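Local atomic coordinates of putative triphosphoribosyl-dephospho-coA synthase (Archaeoglobus fulgidus DSM 4304, PDB entry 3H9P), a protein that is of unknown function but probably binds ATP and may act as a triphosphoribosyl-dephospho-CoA synthase. Residues A[177-190]-A[228-240]. Residues are numbered along the deposited sequence; the frame is centred on the assembly and turned at random.
Sequences LYYHLLSKFPDPLV and NPGTIADLTASSI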
ATOM      1  N   LEU A 177     -23.478  -6.991  14.077  1.00 27.29           N
ATOM      2  CA  LEU A 177     -22.092  -7.353  13.722  1.00 27.87           C
ATOM      3  C   LEU A 177     -21.436  -6.271  12.890  1.00 28.15           C
ATOM      4  O   LEU A 177     -20.338  -5.836  13.188  1.00 29.13           O
ATOM      5  CB  LEU A 177     -21.979  -8.698  12.987  1.00 27.38           C
ATOM      6  CG  LEU A 177     -20.505  -9.070  12.632  1.00 28.32           C
ATOM      7  CD1 LEU A 177     -19.523  -8.930  13.836  1.00 28.64           C
ATOM      8  CD2 LEU A 177     -20.335 -10.440  12.037  1.00 26.57           C
ATOM      9  N   TYR A 178     -22.124  -5.823  11.851  1.00 28.78           N
ATOM     10  CA  TYR A 178     -21.560  -4.860  10.931  1.00 28.61           C
ATOM     11  C   TYR A 178     -21.120  -3.589  11.660  1.00 28.53           C
ATOM     12  O   TYR A 178     -19.993  -3.103  11.456  1.00 28.59           O
ATOM     13  CB  TYR A 178     -22.556  -4.561   9.805  1.00 29.08           C
ATOM     14  CG  TYR A 178     -22.096  -3.489   8.858  1.00 29.63           C
ATOM     15  CD1 TYR A 178     -21.143  -3.765   7.873  1.00 32.55           C
ATOM     16  CD2 TYR A 178     -22.610  -2.191   8.949  1.00 28.80           C
ATOM     17  CE1 TYR A 178     -20.712  -2.752   6.976  1.00 32.01           C
ATOM     18  CE2 TYR A 178     -22.194  -1.193   8.096  1.00 28.95           C
ATOM     19  CZ  TYR A 178     -21.246  -1.469   7.106  1.00 31.21           C
ATOM     20  OH  TYR A 178     -20.842  -0.469   6.251  1.00 29.02           O
ATOM     21  N   TYR A 179     -21.985  -3.044  12.512  1.00 28.17           N
ATOM     22  CA  TYR A 179     -21.612  -1.807  13.218  1.00 28.28           C
ATOM     23  C   TYR A 179     -20.492  -2.003  14.240  1.00 28.19           C
ATOM     24  O   TYR A 179     -19.596  -1.144  14.376  1.00 26.91           O
ATOM     25  CB  TYR A 179     -22.828  -1.021  13.738  1.00 29.05           C
ATOM     26  CG  TYR A 179     -23.636  -0.425  12.582  1.00 29.87           C
ATOM     27  CD1 TYR A 179     -23.327   0.836  12.061  1.00 30.93           C
ATOM     28  CD2 TYR A 179     -24.682  -1.138  11.996  1.00 31.20           C
ATOM     29  CE1 TYR A 179     -24.046   1.383  10.998  1.00 31.13           C
ATOM     30  CE2 TYR A 179     -25.418  -0.598  10.928  1.00 33.16           C
ATOM     31  CZ  TYR A 179     -25.079   0.664  10.427  1.00 33.36           C
ATOM     32  OH  TYR A 179     -25.787   1.207   9.365  1.00 36.24           O
ATOM     33  N   HIS A 180     -20.505  -3.164  14.901  1.00 28.01           N
ATOM     34  CA  HIS A 180     -19.391  -3.592  15.716  1.00 27.55           C
ATOM     35  C   HIS A 180     -18.067  -3.561  14.950  1.00 27.25           C
ATOM     36  O   HIS A 180     -17.083  -2.999  15.441  1.00 25.58           O
ATOM     37  CB  HIS A 180     -19.644  -4.997  16.187  1.00 28.23           C
ATOM     38  CG  HIS A 180     -18.579  -5.536  17.077  1.00 30.54           C
ATOM     39  ND1 HIS A 180     -18.427  -5.120  18.387  1.00 30.54           N
ATOM     40  CD2 HIS A 180     -17.638  -6.491  16.866  1.00 31.84           C
ATOM     41  CE1 HIS A 180     -17.437  -5.796  18.947  1.00 29.39           C
ATOM     42  NE2 HIS A 180     -16.938  -6.629  18.046  1.00 33.50           N
ATOM     43  N   LEU A 181     -18.015  -4.211  13.777  1.00 27.22           N
ATOM     44  CA  LEU A 181     -16.753  -4.238  13.028  1.00 27.33           C
ATOM     45  C   LEU A 181     -16.430  -2.817  12.525  1.00 27.75           C
ATOM     46  O   LEU A 181     -15.279  -2.373  12.586  1.00 28.24           O
ATOM     47  CB  LEU A 181     -16.783  -5.269  11.895  1.00 28.02           C
ATOM     48  CG  LEU A 181     -17.002  -6.740  12.307  1.00 28.54           C
ATOM     49  CD1 LEU A 181     -17.238  -7.718  11.114  1.00 22.79           C
ATOM     50  CD2 LEU A 181     -15.861  -7.210  13.143  1.00 24.45           C
ATOM     51  N   LEU A 182     -17.456  -2.094  12.082  1.00 27.43           N
ATOM     52  CA  LEU A 182     -17.278  -0.713  11.663  1.00 27.91           C
ATOM     53  C   LEU A 182     -16.641   0.167  12.771  1.00 27.77           C
ATOM     54  O   LEU A 182     -15.749   0.991  12.490  1.00 27.89           O
ATOM     55  CB  LEU A 182     -18.611  -0.124  11.165  1.00 27.52           C
ATOM     56  CG  LEU A 182     -18.568   1.124  10.261  1.00 27.17           C
ATOM     57  CD1 LEU A 182     -17.857   0.854   8.897  1.00 22.89           C
ATOM     58  CD2 LEU A 182     -19.965   1.674  10.056  1.00 24.65           C
ATOM     59  N   SER A 183     -17.047  -0.007  14.027  1.00 27.68           N
ATOM     60  CA  SER A 183     -16.403   0.800  15.097  1.00 28.52           C
ATOM     61  C   SER A 183     -15.025   0.335  15.578  1.00 28.51           C
ATOM     62  O   SER A 183     -14.415   0.984  16.429  1.00 29.31           O
ATOM     63  CB  SER A 183     -17.322   1.128  16.302  1.00 28.52           C
ATOM     64  OG  SER A 183     -18.553   0.457  16.279  1.00 27.68           O
ATOM     65  N   LYS A 184     -14.518  -0.754  15.037  1.00 28.25           N
ATOM     66  CA  LYS A 184     -13.346  -1.366  15.627  1.00 29.64           C
ATOM     67  C   LYS A 184     -12.166  -1.279  14.667  1.00 29.76           C
ATOM     68  O   LYS A 184     -11.022  -1.133  15.076  1.00 30.29           O
ATOM     69  CB  LYS A 184     -13.680  -2.824  15.968  1.00 29.52           C
ATOM     70  CG  LYS A 184     -12.737  -3.515  16.886  1.00 31.11           C
ATOM     71  CD  LYS A 184     -13.203  -4.945  17.076  1.00 32.48           C
ATOM     72  CE  LYS A 184     -12.395  -5.670  18.109  1.00 33.18           C
ATOM     73  NZ  LYS A 184     -13.132  -5.612  19.386  1.00 37.47           N
ATOM     74  N   PHE A 185     -12.442  -1.369  13.377  1.00 29.82           N
ATOM     75  CA  PHE A 185     -11.353  -1.460  12.421  1.00 29.11           C
ATOM     76  C   PHE A 185     -11.593  -0.392  11.390  1.00 29.08           C
ATOM     77  O   PHE A 185     -12.658  -0.375  10.774  1.00 28.86           O
ATOM     78  CB  PHE A 185     -11.306  -2.841  11.773  1.00 28.59           C
ATOM     79  CG  PHE A 185     -11.091  -3.965  12.750  1.00 26.38           C
ATOM     80  CD1 PHE A 185      -9.848  -4.149  13.365  1.00 22.83           C
ATOM     81  CD2 PHE A 185     -12.124  -4.837  13.035  1.00 24.02           C
ATOM     82  CE1 PHE A 185      -9.649  -5.186  14.239  1.00 23.53           C
ATOM     83  CE2 PHE A 185     -11.945  -5.881  13.930  1.00 26.57           C
ATOM     84  CZ  PHE A 185     -10.718  -6.058  14.546  1.00 23.88           C
ATOM     85  N   PRO A 186     -10.637   0.547  11.264  1.00 28.95           N
ATOM     86  CA  PRO A 186     -10.666   1.525  10.169  1.00 28.61           C
ATOM     87  C   PRO A 186     -10.534   0.739   8.861  1.00 28.65           C
ATOM     88  O   PRO A 186      -9.743  -0.206   8.782  1.00 29.35           O
ATOM     89  CB  PRO A 186      -9.434   2.406  10.416  1.00 28.45           C
ATOM     90  CG  PRO A 186      -8.813   1.938  11.694  1.00 30.46           C
ATOM     91  CD  PRO A 186      -9.384   0.580  12.041  1.00 28.51           C
ATOM     92  N   ASP A 187     -11.360   1.068   7.884  1.00 27.74           N
ATOM     93  CA  ASP A 187     -11.428   0.328   6.629  1.00 27.38           C
ATOM     94  C   ASP A 187     -10.290   0.768   5.699  1.00 27.09           C
ATOM     95  O   ASP A 187     -10.241   1.948   5.286  1.00 27.78           O
ATOM     96  CB  ASP A 187     -12.785   0.579   5.946  1.00 27.01           C
ATOM     97  CG  ASP A 187     -13.131  -0.493   4.912  1.00 27.70           C
ATOM     98  OD1 ASP A 187     -12.316  -0.705   3.985  1.00 26.81           O
ATOM     99  OD2 ASP A 187     -14.212  -1.140   5.026  1.00 26.52           O
ATOM    100  N   PRO A 188      -9.382  -0.166   5.366  1.00 26.10           N
ATOM    101  CA  PRO A 188      -8.276   0.103   4.458  1.00 25.79           C
ATOM    102  C   PRO A 188      -8.734   0.733   3.122  1.00 25.83           C
ATOM    103  O   PRO A 188      -8.059   1.600   2.594  1.00 25.12           O
ATOM    104  CB  PRO A 188      -7.651  -1.288   4.238  1.00 25.36           C
ATOM    105  CG  PRO A 188      -8.663  -2.259   4.654  1.00 24.58           C
ATOM    106  CD  PRO A 188      -9.451  -1.595   5.736  1.00 25.70           C
ATOM    107  N   LEU A 189      -9.892   0.340   2.610  1.00 26.09           N
ATOM    108  CA  LEU A 189     -10.421   0.972   1.377  1.00 26.38           C
ATOM    109  C   LEU A 189     -10.758   2.428   1.589  1.00 26.69           C
ATOM    110  O   LEU A 189     -10.470   3.303   0.738  1.00 28.93           O
ATOM    111  CB  LEU A 189     -11.680   0.257   0.910  1.00 25.43           C
ATOM    112  CG  LEU A 189     -11.491  -1.188   0.487  1.00 26.03           C
ATOM    113  CD1 LEU A 189     -12.883  -1.803   0.178  1.00 25.41           C
ATOM    114  CD2 LEU A 189     -10.559  -1.277  -0.718  1.00 22.55           C
ATOM    115  N   VAL A 190     -11.395   2.716   2.715  1.00 26.40           N
ATOM    116  CA  VAL A 190     -11.642   4.118   3.075  1.00 25.71           C
ATOM    117  C   VAL A 190     -10.300   4.858   3.277  1.00 26.76           C
ATOM    118  O   VAL A 190     -10.133   5.980   2.794  1.00 26.03           O
ATOM    119  CB  VAL A 190     -12.546   4.209   4.311  1.00 24.88           C
ATOM    120  CG1 VAL A 190     -12.618   5.626   4.845  1.00 26.14           C
ATOM    121  CG2 VAL A 190     -13.921   3.652   4.007  1.00 21.41           C
ATOM    122  N   ASN A 228     -17.063   4.036   0.935  1.00 32.85           N
ATOM    123  CA  ASN A 228     -17.738   2.767   1.177  1.00 33.07           C
ATOM    124  C   ASN A 228     -16.852   1.831   1.971  1.00 32.04           C
ATOM    125  O   ASN A 228     -15.788   1.486   1.511  1.00 32.71           O
ATOM    126  CB  ASN A 228     -18.126   2.088  -0.137  1.00 34.19           C
ATOM    127  CG  ASN A 228     -18.509   0.602   0.058  1.00 37.20           C
ATOM    128  OD1 ASN A 228     -19.380   0.269   0.871  1.00 42.40           O
ATOM    129  ND2 ASN A 228     -17.844  -0.283  -0.669  1.00 39.53           N
ATOM    130  N   PRO A 229     -17.285   1.409   3.161  1.00 31.44           N
ATOM    131  CA  PRO A 229     -16.468   0.510   3.988  1.00 30.61           C
ATOM    132  C   PRO A 229     -16.560  -0.945   3.559  1.00 30.33           C
ATOM    133  O   PRO A 229     -17.010  -1.793   4.337  1.00 30.56           O
ATOM    134  CB  PRO A 229     -17.074   0.646   5.380  1.00 30.08           C
ATOM    135  CG  PRO A 229     -18.253   1.543   5.263  1.00 30.60           C
ATOM    136  CD  PRO A 229     -18.546   1.780   3.826  1.00 31.59           C
ATOM    137  N   GLY A 230     -16.106  -1.230   2.339  1.00 30.28           N
ATOM    138  CA  GLY A 230     -16.203  -2.563   1.745  1.00 29.27           C
ATOM    139  C   GLY A 230     -15.603  -3.708   2.546  1.00 28.61           C
ATOM    140  O   GLY A 230     -16.138  -4.813   2.558  1.00 28.80           O
ATOM    141  N   THR A 231     -14.498  -3.450   3.231  1.00 28.37           N
ATOM    142  CA  THR A 231     -13.775  -4.495   3.935  1.00 28.33           C
ATOM    143  C   THR A 231     -14.558  -4.948   5.146  1.00 28.58           C
ATOM    144  O   THR A 231     -14.510  -6.123   5.521  1.00 29.64           O
ATOM    145  CB  THR A 231     -12.414  -3.991   4.405  1.00 29.19           C
ATOM    146  OG1 THR A 231     -11.783  -3.270   3.338  1.00 31.60           O
ATOM    147  CG2 THR A 231     -11.512  -5.134   4.858  1.00 28.35           C
ATOM    148  N   ILE A 232     -15.285  -4.017   5.765  1.00 28.25           N
ATOM    149  CA  ILE A 232     -16.077  -4.318   6.927  1.00 26.78           C
ATOM    150  C   ILE A 232     -17.207  -5.276   6.548  1.00 27.55           C
ATOM    151  O   ILE A 232     -17.432  -6.292   7.222  1.00 27.65           O
ATOM    152  CB  ILE A 232     -16.587  -3.024   7.610  1.00 26.47           C
ATOM    153  CG1 ILE A 232     -15.422  -2.095   7.942  1.00 25.43           C
ATOM    154  CG2 ILE A 232     -17.434  -3.356   8.854  1.00 23.82           C
ATOM    155  CD1 ILE A 232     -14.303  -2.766   8.827  1.00 24.70           C
ATOM    156  N   ALA A 233     -17.893  -4.966   5.456  1.00 27.40           N
ATOM    157  CA  ALA A 233     -18.881  -5.867   4.901  1.00 27.89           C
ATOM    158  C   ALA A 233     -18.244  -7.208   4.477  1.00 28.56           C
ATOM    159  O   ALA A 233     -18.822  -8.283   4.725  1.00 29.48           O
ATOM    160  CB  ALA A 233     -19.599  -5.206   3.723  1.00 27.49           C
ATOM    161  N   ASP A 234     -17.067  -7.157   3.867  1.00 28.97           N
ATOM    162  CA  ASP A 234     -16.304  -8.386   3.567  1.00 30.06           C
ATOM    163  C   ASP A 234     -16.166  -9.251   4.819  1.00 30.82           C
ATOM    164  O   ASP A 234     -16.503 -10.443   4.787  1.00 31.28           O
ATOM    165  CB  ASP A 234     -14.913  -8.082   2.956  1.00 29.97           C
ATOM    166  CG  ASP A 234     -15.007  -7.466   1.531  1.00 30.01           C
ATOM    167  OD1 ASP A 234     -16.063  -7.638   0.893  1.00 28.41           O
ATOM    168  OD2 ASP A 234     -14.040  -6.830   1.022  1.00 29.36           O
ATOM    169  N   LEU A 235     -15.722  -8.645   5.935  1.00 30.39           N
ATOM    170  CA  LEU A 235     -15.470  -9.382   7.175  1.00 28.59           C
ATOM    171  C   LEU A 235     -16.761  -9.835   7.822  1.00 29.19           C
ATOM    172  O   LEU A 235     -16.802 -10.830   8.565  1.00 29.49           O
ATOM    173  CB  LEU A 235     -14.674  -8.515   8.147  1.00 28.47           C
ATOM    174  CG  LEU A 235     -13.201  -8.316   7.750  1.00 26.51           C
ATOM    175  CD1 LEU A 235     -12.615  -7.027   8.352  1.00 27.05           C
ATOM    176  CD2 LEU A 235     -12.338  -9.504   8.145  1.00 26.84           C
ATOM    177  N   THR A 236     -17.840  -9.121   7.544  1.00 28.47           N
ATOM    178  CA  THR A 236     -19.115  -9.527   8.091  1.00 28.52           C
ATOM    179  C   THR A 236     -19.538 -10.852   7.417  1.00 28.16           C
ATOM    180  O   THR A 236     -20.074 -11.752   8.052  1.00 28.76           O
ATOM    181  CB  THR A 236     -20.116  -8.402   7.883  1.00 28.98           C
ATOM    182  OG1 THR A 236     -19.643  -7.294   8.632  1.00 28.15           O
ATOM    183  CG2 THR A 236     -21.553  -8.779   8.351  1.00 29.16           C
ATOM    184  N   ALA A 237     -19.236 -10.967   6.137  1.00 27.79           N
ATOM    185  CA  ALA A 237     -19.602 -12.136   5.367  1.00 27.06           C
ATOM    186  C   ALA A 237     -18.780 -13.326   5.772  1.00 26.63           C
ATOM    187  O   ALA A 237     -19.308 -14.421   5.859  1.00 27.06           O
ATOM    188  CB  ALA A 237     -19.428 -11.861   3.847  1.00 26.08           C
ATOM    189  N   SER A 238     -17.486 -13.145   5.979  1.00 26.34           N
ATOM    190  CA  SER A 238     -16.671 -14.295   6.343  1.00 27.31           C
ATOM    191  C   SER A 238     -17.072 -14.799   7.753  1.00 27.92           C
ATOM    192  O   SER A 238     -17.040 -16.007   8.009  1.00 28.17           O
ATOM    193  CB  SER A 238     -15.184 -13.965   6.249  1.00 26.43           C
ATOM    194  OG  SER A 238     -14.833 -12.946   7.151  1.00 29.16           O
ATOM    195  N   SER A 239     -17.429 -13.856   8.647  1.00 27.35           N
ATOM    196  CA  SER A 239     -17.948 -14.175   9.980  1.00 27.57           C
ATOM    197  C   SER A 239     -19.263 -14.987   9.929  1.00 27.15           C
ATOM    198  O   SER A 239     -19.437 -15.886  10.738  1.00 26.82           O
ATOM    199  CB  SER A 239     -18.210 -12.894  10.795  1.00 27.61           C
ATOM    200  OG  SER A 239     -17.017 -12.267  11.151  1.00 27.28           O
ATOM    201  N   ILE A 240     -20.181 -14.609   9.021  1.00 26.12           N
ATOM    202  CA  ILE A 240     -21.422 -15.331   8.802  1.00 25.43           C
ATOM    203  C   ILE A 240     -21.110 -16.760   8.386  1.00 25.45           C
ATOM    204  O   ILE A 240     -21.669 -17.694   8.920  1.00 25.73           O
ATOM    205  CB  ILE A 240     -22.337 -14.656   7.717  1.00 25.80           C
ATOM    206  CG1 ILE A 240     -22.901 -13.312   8.201  1.00 25.22           C
ATOM    207  CG2 ILE A 240     -23.538 -15.569   7.363  1.00 23.97           C
ATOM    208  CD1 ILE A 240     -23.563 -12.462   7.103  1.00 24.85           C
TER
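Tyr178 and Thr236 face each other where the last turns of helix 171-182 pass the N-terminal half of helix 230-246; the axes of 177-182 and 230-240 come within 9.3 Å at 129°, nearer antiparallel than parallel. Leu182 lies against Ile232, and after the turn at 183-187 Asp187 comes beside Pro229, at the centre of an inverse gamma turn. Asp187 links two helix starts. As N-cap of helix 188-194 it accepts from Leu189 N through the anti lone pair of OD1 (3.0 Å), and the same oxygen takes the hydroxyl of Thr231 OG1 at 2.7 Å from above the carboxylate plane. With CG anti to the backbone N (chi1 -160°), the carboxylate lies at the first turn of the other helix, where OD2, less surely placed, accepts from Ile232 N at 3.2 Å and weakly from Thr231 N. Lying at the N-terminal ends of two helices, the carboxylate would probably have its negative charge stabilised. An alanine here would remove both oxygens and is likely to leave the Thr231 hydroxyl without this acceptor and the N-cap of helix 188-194 without its side-chain bond. Ile232 packs with each of its branches: CG2 sits on Leu181 CB at 3.7 Å and against Tyr178 CE1, CG1 near Leu182 CD1, while CD1 reaches Phe185 O. The Tyr178 ring crosses Ile232 at about a right angle and brings OH to Pro229 CG (3.4 Å), a proline also touched by Leu182 CD1 on its CB. Further along, Leu181 CD1 rests on Thr236 OG1, whose hydroxyl is bonded back to Ile232 O, and Leu177 CD2 presses tightly on Ser239 CB (3.5 Å). Within this all-helical fold, helix 196-208 packs on Leu182, helix 155-167 on Leu177 and Leu235, helix 145-151 on Phe185 and Pro188, and helix 58-68 on Asp234 and Leu235.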